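Local coordinates for protein lectin (Trichosanthes anguina, PDB 4HR6) that binds galactosides through its two beta-trefoil domains, as the lectin part of a three-chain, nontoxic homologue of type II ribosome-inactivating proteins, at residues C[123-128]-C[178-183]. Numbering follows the deposited sequence.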
loop_
_atom_site.group_PDB
_atom_site.type_symbol
_atom_site.label_atom_id
_atom_site.label_comp_id
_atom_site.label_asym_id
_atom_site.label_seq_id
_atom_site.Cartn_x
_atom_site.Cartn_y
_atom_site.Cartn_z
ATOM N N TYR C 123 15.657 11.693 -12.538
ATOM C CA TYR C 123 15.027 10.833 -11.540
ATOM C C TYR C 123 15.832 10.776 -10.254
ATOM O O TYR C 123 16.053 9.711 -9.680
ATOM C CB TYR C 123 14.801 9.436 -12.102
ATOM C CG TYR C 123 13.852 9.420 -13.273
ATOM C CD1 TYR C 123 12.475 9.500 -13.075
ATOM C CD2 TYR C 123 14.323 9.312 -14.582
ATOM C CE1 TYR C 123 11.596 9.472 -14.145
ATOM C CE2 TYR C 123 13.446 9.289 -15.658
ATOM C CZ TYR C 123 12.085 9.369 -15.432
ATOM O OH TYR C 123 11.208 9.347 -16.492
ATOM N N SER C 124 16.249 11.953 -9.814
ATOM C CA SER C 124 17.021 12.122 -8.605
ATOM C C SER C 124 16.109 12.309 -7.416
ATOM O O SER C 124 14.946 12.689 -7.575
ATOM C CB SER C 124 17.927 13.355 -8.748
ATOM O OG SER C 124 18.625 13.289 -9.981
ATOM N N ALA C 125 16.656 12.066 -6.227
ATOM C CA ALA C 125 15.955 12.301 -4.974
ATOM C C ALA C 125 15.593 13.771 -4.806
ATOM O O ALA C 125 14.627 14.102 -4.112
ATOM C CB ALA C 125 16.788 11.828 -3.793
ATOM N N SER C 126 16.362 14.650 -5.441
ATOM C CA SER C 126 16.050 16.076 -5.469
ATOM C C SER C 126 14.867 16.385 -6.405
ATOM O O SER C 126 14.361 17.513 -6.406
ATOM C CB SER C 126 17.294 16.868 -5.902
ATOM O OG SER C 126 17.744 16.430 -7.177
ATOM N N GLN C 127 14.449 15.394 -7.200
ATOM C CA GLN C 127 13.278 15.501 -8.081
ATOM C C GLN C 127 12.072 14.613 -7.662
ATOM O O GLN C 127 11.173 14.345 -8.468
ATOM C CB GLN C 127 13.707 15.175 -9.514
ATOM C CG GLN C 127 14.871 16.047 -9.980
ATOM C CD GLN C 127 15.240 15.827 -11.429
ATOM O OE1 GLN C 127 15.508 14.697 -11.856
ATOM N NE2 GLN C 127 15.266 16.914 -12.202
ATOM N N GLY C 128 12.057 14.169 -6.408
ATOM C CA GLY C 128 11.007 13.283 -5.899
ATOM C C GLY C 128 10.078 14.023 -4.969
ATOM O O GLY C 128 10.519 14.738 -4.062
ATOM N N ASP C 178 10.828 12.468 -0.595
ATOM C CA ASP C 178 11.695 12.525 -1.773
ATOM C C ASP C 178 11.990 11.168 -2.368
ATOM O O ASP C 178 12.660 11.085 -3.406
ATOM C CB ASP C 178 13.014 13.263 -1.473
ATOM C CG ASP C 178 13.778 12.671 -0.314
ATOM O OD1 ASP C 178 13.509 11.506 0.057
ATOM O OD2 ASP C 178 14.632 13.394 0.240
ATOM N N GLY C 179 11.501 10.110 -1.722
ATOM C CA GLY C 179 11.691 8.759 -2.204
ATOM C C GLY C 179 12.954 8.132 -1.646
ATOM O O GLY C 179 13.396 7.092 -2.133
ATOM N N THR C 180 13.561 8.768 -0.643
ATOM C CA THR C 180 14.706 8.171 0.002
ATOM C C THR C 180 14.258 7.215 1.097
ATOM O O THR C 180 13.206 7.402 1.708
ATOM C CB THR C 180 15.673 9.202 0.621
ATOM O OG1 THR C 180 14.999 10.026 1.592
ATOM C CG2 THR C 180 16.339 10.043 -0.469
ATOM N N ILE C 181 15.071 6.190 1.317
ATOM C CA ILE C 181 14.927 5.286 2.445
ATOM C C ILE C 181 16.099 5.517 3.376
ATOM O O ILE C 181 17.240 5.297 2.999
ATOM C CB ILE C 181 14.908 3.819 1.986
ATOM C CG1 ILE C 181 13.800 3.625 0.950
ATOM C CG2 ILE C 181 14.699 2.917 3.202
ATOM C CD1 ILE C 181 13.768 2.256 0.295
ATOM N N ARG C 182 15.811 5.970 4.585
ATOM C CA ARG C 182 16.834 6.424 5.498
ATOM C C ARG C 182 16.921 5.603 6.770
ATOM O O ARG C 182 15.926 5.051 7.243
ATOM C CB ARG C 182 16.584 7.881 5.867
ATOM C CG ARG C 182 16.515 8.765 4.644
ATOM C CD ARG C 182 16.676 10.223 4.981
ATOM N NE ARG C 182 16.552 11.016 3.757
ATOM C CZ ARG C 182 16.932 12.285 3.640
ATOM N NH1 ARG C 182 17.465 12.921 4.675
ATOM N NH2 ARG C 182 16.772 12.913 2.486
ATOM N N VAL C 183 18.130 5.562 7.332
ATOM C CA VAL C 183 18.394 4.867 8.582
ATOM C C VAL C 183 17.688 5.681 9.654
ATOM O O VAL C 183 17.844 6.901 9.727
ATOM C CB VAL C 183 19.916 4.731 8.850
ATOM C CG1 VAL C 183 20.180 4.066 10.187
ATOM C CG2 VAL C 183 20.569 3.924 7.733
#
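Asp178, whose CB lies 3.2 Å from Ala125 O, has a carboxylate oxygen, OD1, gripped by two donors of Thr180. The backbone N of Thr180 reaches it at 2.8 Å on the anti side, tilted 31° out of the carboxylate plane, which makes an Asx turn; the hydroxyl OG1 takes the syn lone pair at 2.6 Å. With chi1 at 56°, CG of Asp178 sits between the backbone N and the carbonyl carbon, which brings OD1 back to the backbone N two residues on. Thr180 OG1 in turn accepts from Arg182 NE at 2.8 Å, close to the guanidinium plane, while Arg182 NH2 makes a salt bridge to Asp178 OD2, with a weak hydrogen bond. Arg182 thus holds the Thr180 hydroxyl while Asp178 OD1 receives its proton, and it also reaches the carboxylate itself; its positive charge probably favours an ionised carboxylate. Gly179 takes a positive phi in the turn.

No hydrogen bond joins the two segments. Asp178 CA points its hydrogen at Gly128 O, 3.4 Å away and nearly straight at 163°, and methyl meets methyl where Ala125 CB lies 3.8 Å from Thr180 CG2. Gly128 brings its backbone close to Asp178, the CA atoms of the two residues 4.3 Å apart.

The contact is buried at the junction of the two ricin-type beta-trefoil domains. Segment 123-128, with its short 3-10 turn, lies between strands 117-120 and 130-131 of the first; Asp178 and Thr180 belong to the turn between strands 173-175 and 181-183 of the second. Asp16 N also bonds Asp178 OD2, and Thr180 and Arg182 rest on Cys190 of strand 189-194.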